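Local coordinates for Exo beta-1,2-glucooligosaccharide sophorohydrolase (non-reducing end) (Parabacteroides distasonis ATCC 8503, PDB 5Z06), which hydrolyses linear beta-1,2-glucan and beta-1,2-glucooligosaccharides of four or more units, acting as an exo-type enzyme that releases sophorose from the non-reducing end, at residues K17-Y22 and N35-L40; Y22-Y27 and Y67-Y72; P30-N35 and T57-P62; S53-Y58 and T171-D176; N98-P103 and N119-L124. All coordinates share one frame; numbering follows the deposited sequence.

Contact 1: residues K17-Y22 and N35-L40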
# COMPACT_ATOMS: atom_id res chain seq x y z
N LYS A 17 -3.45 -6.54 17.07
CA LYS A 17 -3.92 -6.80 18.41
C LYS A 17 -2.90 -6.30 19.39
O LYS A 17 -1.80 -5.91 19.01
CB LYS A 17 -4.16 -8.29 18.64
CG LYS A 17 -5.33 -8.81 17.84
CD LYS A 17 -5.37 -10.32 17.79
CE LYS A 17 -6.28 -10.78 16.65
NZ LYS A 17 -6.07 -12.23 16.36
N GLY A 18 -3.31 -6.32 20.65
CA GLY A 18 -2.43 -6.16 21.79
C GLY A 18 -2.20 -4.73 22.17
O GLY A 18 -2.56 -4.31 23.24
N ASP A 19 -1.57 -3.98 21.28
CA ASP A 19 -1.23 -2.60 21.51
C ASP A 19 -1.22 -1.82 20.21
O ASP A 19 -1.20 -2.39 19.13
CB ASP A 19 0.15 -2.53 22.18
CG ASP A 19 1.25 -3.21 21.36
OD1 ASP A 19 1.72 -2.67 20.34
OD2 ASP A 19 1.67 -4.29 21.76
N TYR A 20 -1.21 -0.50 20.34
CA TYR A 20 -1.47 0.39 19.23
C TYR A 20 -0.23 1.21 18.92
O TYR A 20 0.24 2.02 19.72
CB TYR A 20 -2.66 1.30 19.49
CG TYR A 20 -3.03 2.08 18.25
CD1 TYR A 20 -3.31 1.42 17.06
CD2 TYR A 20 -3.04 3.48 18.25
CE1 TYR A 20 -3.61 2.11 15.90
CE2 TYR A 20 -3.37 4.18 17.09
CZ TYR A 20 -3.64 3.47 15.91
OH TYR A 20 -3.94 4.09 14.73
N PHE A 21 0.30 0.98 17.73
CA PHE A 21 1.57 1.51 17.37
C PHE A 21 1.54 3.02 17.51
O PHE A 21 2.44 3.58 18.09
CB PHE A 21 2.00 1.11 15.95
CG PHE A 21 3.25 1.78 15.55
CD1 PHE A 21 4.46 1.24 15.90
CD2 PHE A 21 3.22 3.01 14.94
CE1 PHE A 21 5.64 1.90 15.60
CE2 PHE A 21 4.39 3.68 14.64
CZ PHE A 21 5.61 3.12 14.97
N TYR A 22 0.49 3.64 17.00
CA TYR A 22 0.39 5.10 16.96
C TYR A 22 -0.20 5.65 18.24
O TYR A 22 -1.18 6.38 18.23
CB TYR A 22 -0.48 5.51 15.79
CG TYR A 22 0.14 5.16 14.47
CD1 TYR A 22 1.17 5.93 13.95
CD2 TYR A 22 -0.29 4.07 13.75
CE1 TYR A 22 1.75 5.62 12.73
CE2 TYR A 22 0.28 3.75 12.54
CZ TYR A 22 1.28 4.53 12.03
OH TYR A 22 1.80 4.18 10.82
N ASN A 35 0.47 0.02 29.55
CA ASN A 35 1.11 0.17 28.26
C ASN A 35 1.92 -1.06 27.92
O ASN A 35 2.37 -1.78 28.81
CB ASN A 35 2.06 1.39 28.26
CG ASN A 35 3.30 1.16 29.11
OD1 ASN A 35 4.36 0.86 28.59
ND2 ASN A 35 3.15 1.27 30.43
N ALA A 36 2.09 -1.29 26.63
CA ALA A 36 2.99 -2.30 26.11
C ALA A 36 4.01 -1.51 25.34
O ALA A 36 3.66 -0.86 24.36
CB ALA A 36 2.24 -3.25 25.19
N ARG A 37 5.26 -1.52 25.80
CA ARG A 37 6.35 -0.77 25.16
C ARG A 37 5.96 0.67 24.90
O ARG A 37 6.27 1.23 23.87
CB ARG A 37 6.80 -1.43 23.86
CG ARG A 37 7.30 -2.86 23.99
CD ARG A 37 7.44 -3.48 22.61
NE ARG A 37 6.18 -4.13 22.26
CZ ARG A 37 5.29 -3.74 21.35
NH1 ARG A 37 5.47 -2.67 20.57
NH2 ARG A 37 4.18 -4.46 21.21
N HIS A 38 5.29 1.26 25.89
CA HIS A 38 4.85 2.64 25.86
C HIS A 38 3.83 2.93 24.79
O HIS A 38 3.73 4.06 24.35
CB HIS A 38 6.05 3.59 25.81
CG HIS A 38 7.01 3.36 26.92
ND1 HIS A 38 6.68 3.58 28.24
CD2 HIS A 38 8.27 2.87 26.92
CE1 HIS A 38 7.71 3.28 29.01
NE2 HIS A 38 8.69 2.84 28.23
N HIS A 39 3.04 1.91 24.44
CA HIS A 39 1.92 2.06 23.55
C HIS A 39 0.71 1.69 24.38
O HIS A 39 0.82 0.91 25.34
CB HIS A 39 2.00 1.12 22.35
CG HIS A 39 3.16 1.37 21.44
ND1 HIS A 39 3.34 2.55 20.75
CD2 HIS A 39 4.20 0.58 21.09
CE1 HIS A 39 4.44 2.48 20.03
NE2 HIS A 39 4.99 1.29 20.22
N LEU A 40 -0.42 2.24 23.99
CA LEU A 40 -1.68 1.95 24.62
C LEU A 40 -2.10 0.56 24.28
O LEU A 40 -1.85 0.12 23.17
CB LEU A 40 -2.75 2.92 24.16
CG LEU A 40 -2.66 4.28 24.81
CD1 LEU A 40 -3.70 5.20 24.18
CD2 LEU A 40 -2.89 4.18 26.31
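Asp-19 and Arg-37 supply the ionic part of this contact: OD2 of Asp-19 forms a salt bridge with NH2 of Arg-37 at 2.6 Å. The two side chains cross at about a right angle, carboxylate and guanidinium planes 71° apart, and the bridge is made by the single nitrogen NH2 rather than by a two-nitrogen pairing. The other carboxylate oxygen, OD1, is taken by Asn-657. One backbone hydrogen bond, Tyr-20 N to Leu-40 O at 3.0 Å, joins the two segments. Apolar and aromatic contacts follow. CB of Ala-36 lies 3.7 Å from CB of Asp-19, while CA of Phe-21 sits over one face of the His-39 imidazole, 4.1 Å from its centroid. The two rings themselves meet obliquely. ND1 of His-39 is hydrogen-bonded to Ser-23 O, which fixes the imidazole beside Phe-21. Residues 36-39 form a type I' beta turn, closed by paired backbone bonds between Ala-36 and His-39, and the loop 17-22 packs against this tight two-residue hairpin turn.

Contact 2: residues Y22-Y27 and Y67-Y72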
# COMPACT_ATOMS: atom_id res chain seq x y z
N TYR A 22 0.49 3.64 17.00
CA TYR A 22 0.39 5.10 16.96
C TYR A 22 -0.20 5.65 18.24
O TYR A 22 -1.18 6.38 18.23
CB TYR A 22 -0.48 5.51 15.79
CG TYR A 22 0.14 5.16 14.47
CD1 TYR A 22 1.17 5.93 13.95
CD2 TYR A 22 -0.29 4.07 13.75
CE1 TYR A 22 1.75 5.62 12.73
CE2 TYR A 22 0.28 3.75 12.54
CZ TYR A 22 1.28 4.53 12.03
OH TYR A 22 1.80 4.18 10.82
N SER A 23 0.41 5.28 19.36
CA SER A 23 0.05 5.82 20.64
C SER A 23 1.27 5.82 21.50
O SER A 23 2.27 5.16 21.23
CB SER A 23 -1.05 5.01 21.30
OG SER A 23 -0.60 3.70 21.57
N GLN A 24 1.18 6.58 22.56
CA GLN A 24 2.22 6.63 23.54
C GLN A 24 1.50 6.54 24.88
O GLN A 24 0.37 7.00 25.03
CB GLN A 24 3.03 7.91 23.38
CG GLN A 24 4.24 8.01 24.29
CD GLN A 24 5.02 9.31 24.11
OE1 GLN A 24 4.59 10.24 23.40
NE2 GLN A 24 6.19 9.39 24.75
N ALA A 25 2.15 5.90 25.84
CA ALA A 25 1.66 5.89 27.20
C ALA A 25 2.87 5.75 28.10
O ALA A 25 3.70 4.87 27.92
CB ALA A 25 0.66 4.78 27.42
N LYS A 26 3.00 6.69 29.02
CA LYS A 26 4.15 6.72 29.89
C LYS A 26 3.72 7.32 31.18
O LYS A 26 2.67 7.94 31.27
CB LYS A 26 5.31 7.51 29.27
CG LYS A 26 4.96 8.91 28.80
CD LYS A 26 6.05 9.53 27.91
CE LYS A 26 7.18 10.18 28.70
NZ LYS A 26 7.52 11.53 28.17
N TYR A 27 4.54 7.12 32.20
CA TYR A 27 4.17 7.51 33.55
C TYR A 27 5.39 7.68 34.40
O TYR A 27 6.48 7.16 34.10
CB TYR A 27 3.22 6.47 34.19
CG TYR A 27 3.87 5.13 34.27
CD1 TYR A 27 4.62 4.76 35.40
CD2 TYR A 27 3.83 4.25 33.20
CE1 TYR A 27 5.28 3.54 35.46
CE2 TYR A 27 4.46 3.02 33.25
CZ TYR A 27 5.19 2.67 34.38
OH TYR A 27 5.83 1.47 34.42
N TYR A 67 1.19 10.25 31.01
CA TYR A 67 0.92 10.88 29.74
C TYR A 67 0.50 9.80 28.76
O TYR A 67 1.09 8.70 28.73
CB TYR A 67 2.16 11.58 29.23
CG TYR A 67 1.94 12.23 27.89
CD1 TYR A 67 1.21 13.40 27.78
CD2 TYR A 67 2.44 11.63 26.72
CE1 TYR A 67 0.99 13.98 26.54
CE2 TYR A 67 2.22 12.20 25.48
CZ TYR A 67 1.51 13.36 25.40
OH TYR A 67 1.30 13.92 24.18
N SER A 68 -0.51 10.10 27.97
CA SER A 68 -0.82 9.28 26.84
C SER A 68 -1.13 10.16 25.66
O SER A 68 -1.62 11.26 25.83
CB SER A 68 -2.00 8.39 27.12
OG SER A 68 -2.11 7.46 26.08
N GLU A 69 -0.85 9.65 24.47
CA GLU A 69 -1.37 10.28 23.27
C GLU A 69 -1.71 9.27 22.22
O GLU A 69 -1.07 8.22 22.12
CB GLU A 69 -0.38 11.30 22.72
CG GLU A 69 0.95 10.71 22.33
CD GLU A 69 1.84 11.73 21.64
OE1 GLU A 69 2.38 11.42 20.57
OE2 GLU A 69 1.99 12.86 22.18
N ILE A 70 -2.72 9.61 21.43
CA ILE A 70 -3.16 8.83 20.30
C ILE A 70 -2.74 9.64 19.09
O ILE A 70 -3.24 10.74 18.85
CB ILE A 70 -4.67 8.61 20.34
CG1 ILE A 70 -5.04 7.82 21.59
CG2 ILE A 70 -5.11 7.82 19.12
CD1 ILE A 70 -5.48 8.68 22.75
N GLN A 71 -1.83 9.08 18.32
CA GLN A 71 -1.19 9.77 17.21
C GLN A 71 -1.93 9.54 15.90
O GLN A 71 -2.32 8.41 15.56
CB GLN A 71 0.23 9.31 17.07
CG GLN A 71 1.10 9.63 18.27
CD GLN A 71 2.33 8.76 18.37
OE1 GLN A 71 2.52 7.85 17.56
NE2 GLN A 71 3.16 9.02 19.36
N TYR A 72 -2.13 10.64 15.17
CA TYR A 72 -2.65 10.56 13.82
C TYR A 72 -1.66 9.74 13.01
O TYR A 72 -0.48 9.99 13.09
CB TYR A 72 -2.81 11.94 13.17
CG TYR A 72 -3.16 11.82 11.70
CD1 TYR A 72 -4.42 11.41 11.30
CD2 TYR A 72 -2.22 12.10 10.72
CE1 TYR A 72 -4.75 11.29 9.97
CE2 TYR A 72 -2.53 11.98 9.37
CZ TYR A 72 -3.79 11.57 9.00
OH TYR A 72 -4.08 11.44 7.65
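In Glu-69 CG stands between the backbone N and the carbonyl carbon (chi1 60°), 3.6 Å from CB of Gln-24, whereas Gln-24 has its own CG anti to the backbone N (chi1 -175°), from which the extended chain leads to OE1 at the edge of the Tyr-67 ring, 3.7 Å from CE2, with amide and ring planes 84° apart. The Glu-69 carboxylate has partners on both oxygens: NE2 of Gln-71 donates to OE1 at 2.8 Å, meeting it on the anti side, and OE2 bridges to Arg-108. The Tyr-67 hydroxyl also donates to OE2, at a modelled distance so short that its exact value is doubtful. The Arg-108 and Gln-71 bonds probably stabilise the charged form of a buried acid. On the opposite face, OG of Ser-68 donates to Gln-24 O at 2.7 Å, so that carbonyl accepts twice, the other donor being Glu-69 N. Gln-24 with Glu-69 and Lys-26 with Tyr-67 are antiparallel hydrogen-bonded pairs; in the second, Tyr-67 N reaches Lys-26 O at 2.8 Å. Strand 23-28 is outermost in a five-stranded antiparallel sheet, strands 65-71 and 155-161 following; Ile-33 of strand 32-33 packs on Ala-25 and Ser-68.

Contact 3: residues P30-N35 and T57-P62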
# COMPACT_ATOMS: atom_id res chain seq x y z
N PRO A 30 4.47 7.59 41.52
CA PRO A 30 3.53 6.50 41.82
C PRO A 30 2.32 6.41 40.93
O PRO A 30 1.44 5.60 41.21
CB PRO A 30 3.08 6.83 43.26
CG PRO A 30 3.21 8.32 43.33
CD PRO A 30 4.52 8.56 42.64
N SER A 31 2.24 7.24 39.90
CA SER A 31 1.19 7.09 38.90
C SER A 31 1.52 5.92 37.97
O SER A 31 2.64 5.41 37.92
CB SER A 31 0.99 8.39 38.11
OG SER A 31 0.29 9.32 38.89
N TRP A 32 0.52 5.51 37.22
CA TRP A 32 0.67 4.42 36.32
C TRP A 32 -0.28 4.57 35.17
O TRP A 32 -1.36 5.13 35.32
CB TRP A 32 0.46 3.09 37.05
CG TRP A 32 0.65 1.92 36.15
CD1 TRP A 32 1.80 1.57 35.48
CD2 TRP A 32 -0.34 0.98 35.76
NE1 TRP A 32 1.58 0.45 34.71
CE2 TRP A 32 0.27 0.07 34.86
CE3 TRP A 32 -1.69 0.80 36.08
CZ2 TRP A 32 -0.42 -1.00 34.31
CZ3 TRP A 32 -2.38 -0.27 35.52
CH2 TRP A 32 -1.73 -1.16 34.66
N ILE A 33 0.17 4.15 34.00
CA ILE A 33 -0.72 3.90 32.89
C ILE A 33 -0.32 2.60 32.20
O ILE A 33 0.87 2.33 31.98
CB ILE A 33 -0.78 5.09 31.88
CG1 ILE A 33 -1.75 4.75 30.76
CG2 ILE A 33 0.60 5.45 31.34
CD1 ILE A 33 -2.25 5.97 30.01
N LYS A 34 -1.33 1.81 31.87
CA LYS A 34 -1.11 0.52 31.30
C LYS A 34 -0.60 0.74 29.90
O LYS A 34 -1.17 1.54 29.15
CB LYS A 34 -2.40 -0.30 31.28
CG LYS A 34 -2.19 -1.74 30.86
CD LYS A 34 -3.52 -2.47 30.80
CE LYS A 34 -3.43 -3.79 30.09
NZ LYS A 34 -4.76 -4.46 30.00
N ASN A 35 0.47 0.02 29.55
CA ASN A 35 1.11 0.17 28.26
C ASN A 35 1.92 -1.06 27.92
O ASN A 35 2.37 -1.78 28.81
CB ASN A 35 2.06 1.39 28.26
CG ASN A 35 3.30 1.16 29.11
OD1 ASN A 35 4.36 0.86 28.59
ND2 ASN A 35 3.15 1.27 30.43
N THR A 57 -5.98 2.64 30.92
CA THR A 57 -6.04 2.20 32.32
C THR A 57 -4.92 2.90 33.03
O THR A 57 -3.75 2.78 32.64
CB THR A 57 -5.97 0.68 32.46
OG1 THR A 57 -7.20 0.14 31.97
CG2 THR A 57 -5.78 0.23 33.91
N TYR A 58 -5.29 3.66 34.05
CA TYR A 58 -4.35 4.53 34.73
C TYR A 58 -4.61 4.67 36.21
O TYR A 58 -5.71 4.43 36.69
CB TYR A 58 -4.36 5.92 34.08
CG TYR A 58 -5.70 6.60 34.14
CD1 TYR A 58 -6.67 6.36 33.16
CD2 TYR A 58 -6.03 7.45 35.21
CE1 TYR A 58 -7.92 6.98 33.21
CE2 TYR A 58 -7.29 8.07 35.28
CZ TYR A 58 -8.23 7.82 34.29
OH TYR A 58 -9.47 8.41 34.35
N VAL A 59 -3.56 5.09 36.90
CA VAL A 59 -3.60 5.54 38.28
C VAL A 59 -2.99 6.93 38.29
O VAL A 59 -1.82 7.12 37.96
CB VAL A 59 -2.80 4.60 39.21
CG1 VAL A 59 -2.86 5.09 40.65
CG2 VAL A 59 -3.36 3.18 39.12
N SER A 60 -3.79 7.90 38.66
CA SER A 60 -3.33 9.26 38.83
C SER A 60 -3.05 9.39 40.32
O SER A 60 -3.97 9.53 41.11
CB SER A 60 -4.42 10.24 38.37
OG SER A 60 -4.89 9.91 37.08
N ALA A 61 -1.77 9.29 40.70
CA ALA A 61 -1.38 9.33 42.10
C ALA A 61 -0.73 10.68 42.43
O ALA A 61 0.01 11.23 41.60
CB ALA A 61 -0.42 8.19 42.43
N PRO A 62 -0.99 11.20 43.64
CA PRO A 62 -0.34 12.44 44.02
C PRO A 62 1.16 12.29 43.92
O PRO A 62 1.71 11.27 44.33
CB PRO A 62 -0.76 12.65 45.49
CG PRO A 62 -1.95 11.78 45.70
CD PRO A 62 -1.90 10.69 44.69
O HOH W 1 -1.03 11.64 38.76
O HOH W 2 -3.92 2.12 29.14
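Trp-32 and Val-59 form an antiparallel hydrogen-bonded pair, followed by the non-hydrogen-bonded pair Ile-33 and Tyr-58, where short strand 32-33 runs beside strand 53-59. This is an antiparallel beta-sheet edge, extended past the pair by Lys-34 N donating to Thr-57 O at 2.7 Å. Trp-32 has CG anti to the backbone N (chi1 -178°); the indole has Lys-34 N, two residues on, 3.7 Å above the centre of one face. At the far end of the indole, CZ3 touches CG2 of Thr-57 at 3.8 Å, while CG2 of Val-59 lies at the ring edge. The aliphatic start of Lys-34 rests on the same threonine, CB to CB at 3.9 Å, before the extended chain carries NZ to a salt bridge with Glu-55. On the other face Ile-33 and Tyr-58 meet through their CB atoms, and the Tyr-58 hydroxyl continues to Ala-101 O. Beyond the strands, Pro-30 CG packs on Ala-61 CB at 3.7 Å. A water connects Lys-34 O with Thr-57 N. At the other end the side chain of Ser-31 takes over from the backbone: its OG accepts a nearly straight bond from Ala-61 N at 2.7 Å.

Contact 4: residues S53-Y58 and T171-D176. With CA (calcium ion), chain C.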
# COMPACT_ATOMS: atom_id res chain seq x y z
N SER A 53 -10.90 -1.06 20.57
CA SER A 53 -10.76 0.27 21.08
C SER A 53 -9.45 0.34 21.81
O SER A 53 -8.76 -0.68 21.96
CB SER A 53 -11.91 0.56 22.04
OG SER A 53 -11.89 -0.34 23.13
N LEU A 54 -9.10 1.54 22.25
CA LEU A 54 -7.91 1.76 23.01
C LEU A 54 -8.25 1.73 24.48
O LEU A 54 -9.24 2.32 24.92
CB LEU A 54 -7.27 3.09 22.64
CG LEU A 54 -6.74 3.16 21.21
CD1 LEU A 54 -6.26 4.56 20.92
CD2 LEU A 54 -5.58 2.20 21.04
N GLU A 55 -7.40 1.04 25.23
CA GLU A 55 -7.58 0.90 26.65
C GLU A 55 -6.77 1.97 27.31
O GLU A 55 -5.58 2.08 27.09
CB GLU A 55 -7.13 -0.47 27.14
CG GLU A 55 -7.63 -0.75 28.55
CD GLU A 55 -6.88 -1.87 29.24
OE1 GLU A 55 -6.29 -2.71 28.54
OE2 GLU A 55 -6.88 -1.89 30.50
N LEU A 56 -7.43 2.74 28.15
CA LEU A 56 -6.75 3.76 28.91
C LEU A 56 -6.93 3.40 30.39
O LEU A 56 -7.93 3.77 31.01
CB LEU A 56 -7.31 5.14 28.55
CG LEU A 56 -6.43 6.28 29.05
CD1 LEU A 56 -5.25 6.47 28.11
CD2 LEU A 56 -7.22 7.57 29.17
N THR A 57 -5.98 2.64 30.92
CA THR A 57 -6.04 2.20 32.32
C THR A 57 -4.92 2.90 33.03
O THR A 57 -3.75 2.78 32.64
CB THR A 57 -5.97 0.68 32.46
OG1 THR A 57 -7.20 0.14 31.97
CG2 THR A 57 -5.78 0.23 33.91
N TYR A 58 -5.29 3.66 34.05
CA TYR A 58 -4.35 4.53 34.73
C TYR A 58 -4.61 4.67 36.21
O TYR A 58 -5.71 4.43 36.69
CB TYR A 58 -4.36 5.92 34.08
CG TYR A 58 -5.70 6.60 34.14
CD1 TYR A 58 -6.67 6.36 33.16
CD2 TYR A 58 -6.03 7.45 35.21
CE1 TYR A 58 -7.92 6.98 33.21
CE2 TYR A 58 -7.29 8.07 35.28
CZ TYR A 58 -8.23 7.82 34.29
OH TYR A 58 -9.47 8.41 34.35
N THR A 171 -10.17 2.30 34.36
CA THR A 171 -10.01 1.84 33.02
C THR A 171 -11.11 2.53 32.26
O THR A 171 -12.30 2.34 32.58
CB THR A 171 -10.20 0.33 32.90
OG1 THR A 171 -9.06 -0.32 33.45
CG2 THR A 171 -10.34 -0.09 31.45
N ILE A 172 -10.72 3.33 31.28
CA ILE A 172 -11.68 3.79 30.29
C ILE A 172 -11.22 3.30 28.91
O ILE A 172 -10.04 3.04 28.68
CB ILE A 172 -11.89 5.33 30.35
CG1 ILE A 172 -10.66 6.09 29.87
CG2 ILE A 172 -12.29 5.73 31.77
CD1 ILE A 172 -10.79 7.59 29.90
N TYR A 173 -12.19 3.14 28.02
CA TYR A 173 -11.91 2.79 26.67
C TYR A 173 -12.22 3.97 25.77
O TYR A 173 -13.21 4.67 25.97
CB TYR A 173 -12.74 1.59 26.27
CG TYR A 173 -12.54 0.44 27.20
CD1 TYR A 173 -11.50 -0.46 27.01
CD2 TYR A 173 -13.38 0.25 28.29
CE1 TYR A 173 -11.32 -1.53 27.87
CE2 TYR A 173 -13.21 -0.82 29.15
CZ TYR A 173 -12.18 -1.71 28.94
OH TYR A 173 -11.99 -2.75 29.79
N LEU A 174 -11.34 4.19 24.80
CA LEU A 174 -11.47 5.27 23.84
C LEU A 174 -11.51 4.64 22.47
O LEU A 174 -10.68 3.79 22.13
CB LEU A 174 -10.28 6.21 23.93
CG LEU A 174 -9.93 6.66 25.35
CD1 LEU A 174 -8.67 7.50 25.27
CD2 LEU A 174 -11.06 7.45 25.99
N ASP A 175 -12.52 5.02 21.71
CA ASP A 175 -12.69 4.59 20.36
C ASP A 175 -13.12 5.77 19.49
O ASP A 175 -13.60 6.80 19.98
CB ASP A 175 -13.74 3.47 20.33
CG ASP A 175 -13.57 2.55 19.16
OD1 ASP A 175 -12.61 2.71 18.39
OD2 ASP A 175 -14.39 1.63 18.99
N ASP A 176 -12.92 5.63 18.19
CA ASP A 176 -13.41 6.57 17.19
C ASP A 176 -13.04 8.01 17.48
O ASP A 176 -13.88 8.91 17.47
CB ASP A 176 -14.88 6.36 17.02
CG ASP A 176 -15.18 4.93 16.73
OD1 ASP A 176 -14.53 4.38 15.82
OD2 ASP A 176 -16.01 4.35 17.43
CA CA C . -13.02 0.76 16.96
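Leu-56 and Ile-172 lie side by side across an antiparallel beta-sheet pairing of strands 53-59 and 169-180, CD2 of the leucine 3.6 Å from CD1 of the isoleucine. Their first torsions differ: CG of Leu-56 is anti to its backbone N (chi1 -166°), but CG1 of Ile-172 stands between N and the carbonyl carbon (chi1 69°), within 3.7 Å of Leu-56 CB. CD1 of Leu-174 adds to this apolar face. Leu-54 with Leu-174 and Leu-56 with Ile-172 are the hydrogen-bonded pairs; Leu-56 N reaches Ile-172 O at 2.7 Å. The reverse face is more polar. Glu-55, extended beyond CG, runs alongside Tyr-173 in the same direction, CG to CE1 at 3.8 Å. Its OE2 accepts from Thr-57 OG1, which in turn accepts from Thr-171 OG1 over a very short modelled distance, its exact geometry doubtful. Where strand 53-59 begins, CB of Ser-53 packs on CB of Asp-175. Both carboxylate oxygens of Asp-175 bind the calcium ion, in a site shared with Glu-12, Asn-13, Thr-49 and Asn-52: OD1 at 2.5 Å and OD2 at 2.6 Å.

Contact 5: residues N98-P103 and N119-L124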
# COMPACT_ATOMS: atom_id res chain seq x y z
N ASN A 98 -15.65 9.06 39.98
CA ASN A 98 -15.67 10.50 40.05
C ASN A 98 -15.25 11.04 38.66
O ASN A 98 -14.12 10.82 38.22
CB ASN A 98 -14.72 10.95 41.16
CG ASN A 98 -14.42 12.43 41.13
OD1 ASN A 98 -15.19 13.23 40.57
ND2 ASN A 98 -13.29 12.82 41.73
N ALA A 99 -16.18 11.73 38.00
CA ALA A 99 -15.92 12.41 36.72
C ALA A 99 -14.63 13.26 36.69
O ALA A 99 -13.97 13.32 35.67
CB ALA A 99 -17.12 13.26 36.33
N ALA A 100 -14.28 13.89 37.80
CA ALA A 100 -13.03 14.68 37.87
C ALA A 100 -11.73 13.85 37.74
O ALA A 100 -10.68 14.41 37.48
CB ALA A 100 -12.99 15.47 39.17
N ALA A 101 -11.81 12.54 37.98
CA ALA A 101 -10.65 11.65 37.88
C ALA A 101 -10.38 11.25 36.42
O ALA A 101 -9.28 10.78 36.10
CB ALA A 101 -10.87 10.40 38.72
N LEU A 102 -11.38 11.46 35.55
CA LEU A 102 -11.22 11.35 34.10
C LEU A 102 -10.08 12.21 33.61
O LEU A 102 -9.72 13.19 34.28
CB LEU A 102 -12.48 11.76 33.36
CG LEU A 102 -13.72 10.90 33.49
CD1 LEU A 102 -14.89 11.66 32.89
CD2 LEU A 102 -13.52 9.57 32.78
N PRO A 103 -9.52 11.86 32.43
CA PRO A 103 -8.33 12.57 32.00
C PRO A 103 -8.57 14.01 31.55
O PRO A 103 -9.69 14.39 31.21
CB PRO A 103 -7.83 11.71 30.83
CG PRO A 103 -8.51 10.40 30.97
CD PRO A 103 -9.83 10.73 31.54
N ASN A 119 -10.79 19.44 30.75
CA ASN A 119 -11.25 18.35 31.58
C ASN A 119 -12.25 17.59 30.74
O ASN A 119 -13.19 18.17 30.21
CB ASN A 119 -11.94 18.85 32.86
CG ASN A 119 -11.09 19.81 33.67
OD1 ASN A 119 -11.52 20.92 33.98
ND2 ASN A 119 -9.88 19.39 34.00
N LEU A 120 -12.05 16.29 30.63
CA LEU A 120 -12.91 15.47 29.80
C LEU A 120 -14.33 15.34 30.35
O LEU A 120 -15.27 15.09 29.58
CB LEU A 120 -12.27 14.09 29.58
CG LEU A 120 -12.93 13.12 28.59
CD1 LEU A 120 -13.17 13.76 27.23
CD2 LEU A 120 -12.08 11.87 28.44
N ARG A 121 -14.47 15.53 31.67
CA ARG A 121 -15.77 15.54 32.37
C ARG A 121 -16.77 16.55 31.79
O ARG A 121 -17.98 16.31 31.78
CB ARG A 121 -15.58 15.83 33.87
CG ARG A 121 -15.24 17.29 34.21
CD ARG A 121 -15.13 17.53 35.71
NE ARG A 121 -16.35 17.10 36.39
CZ ARG A 121 -16.55 17.17 37.70
NH1 ARG A 121 -15.64 17.70 38.52
NH2 ARG A 121 -17.70 16.72 38.20
N ASN A 122 -16.24 17.68 31.32
CA ASN A 122 -17.05 18.76 30.75
C ASN A 122 -17.76 18.42 29.46
O ASN A 122 -18.62 19.19 29.04
CB ASN A 122 -16.19 19.99 30.52
CG ASN A 122 -15.63 20.52 31.80
OD1 ASN A 122 -16.19 20.31 32.85
ND2 ASN A 122 -14.51 21.19 31.72
N TYR A 123 -17.39 17.31 28.82
CA TYR A 123 -18.00 16.87 27.56
C TYR A 123 -18.65 15.50 27.65
O TYR A 123 -18.98 14.89 26.63
CB TYR A 123 -16.93 16.84 26.48
CG TYR A 123 -16.22 18.14 26.41
CD1 TYR A 123 -16.78 19.21 25.74
CD2 TYR A 123 -15.03 18.33 27.08
CE1 TYR A 123 -16.14 20.43 25.70
CE2 TYR A 123 -14.37 19.55 27.04
CZ TYR A 123 -14.94 20.59 26.35
OH TYR A 123 -14.30 21.79 26.30
N LEU A 124 -18.85 15.05 28.88
CA LEU A 124 -19.41 13.76 29.17
C LEU A 124 -20.68 14.07 29.95
O LEU A 124 -20.64 14.38 31.14
CB LEU A 124 -18.40 12.95 29.99
CG LEU A 124 -18.08 11.48 29.69
CD1 LEU A 124 -18.75 10.91 28.47
CD2 LEU A 124 -16.57 11.31 29.59
O HOH W 3 -12.14 15.32 33.56
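Arg-121 lies over the 3-10 turn at Ala-99 and Ala-100, and its side chain can be followed atom by atom. CB meets Ala-99 twice, 3.5 Å from its O and 3.9 Å from its CB. CG stands between the backbone N and the carbonyl carbon (chi1 74°). CD then comes to 4.1 Å from CA of Ala-100, where the chain bends at chi3 (-55°), and NE settles near Ala-99 CB. The guanidinium lies with Ala-100 N 3.9 Å above its centre, and at the tip NH1 touches CB of Ala-100 at 3.5 Å. Apart from the arginine, Leu-102 CD1 meets Leu-124 CD2 at 3.7 Å, the side chains crossing at about a right angle, while Pro-103 and Leu-120 run side by side. Leu-120 N donates to Pro-103 O at 3.1 Å, and a water accepts from Arg-121 N and donates weakly to Ala-99 O and Leu-102 O. With no salt bridge across the segments, the arginine works chiefly by bulk and flat surface: van der Waals packing, one direct backbone hydrogen bond and a bridging water join two loops, leucines and proline buried, the charged group exposed.

How the contacts relate
Contacts 2 and 4 are the buried pair, both antiparallel strand pairings but in different sheets, which pack together where Ile-70 meets Leu-54 and Leu-174. Contact 3 shares strand 53-59 with contact 4 and carries that sheet to a partly exposed edge, the Lys-34 to Glu-55 salt bridge tying the two. Contacts 1 and 5 join loops and are partly buried; each has a single direct backbone hydrogen bond across it, but an arginine makes a salt bridge in the first and only packs in the second. Leu-40 of contact 1 reaches contacts 2, 3 and 4, whereas contact 5 meets contacts 3 and 4 through Tyr-58, and contact 4 also through Leu-56 on Pro-103. The metal belongs to contact 4.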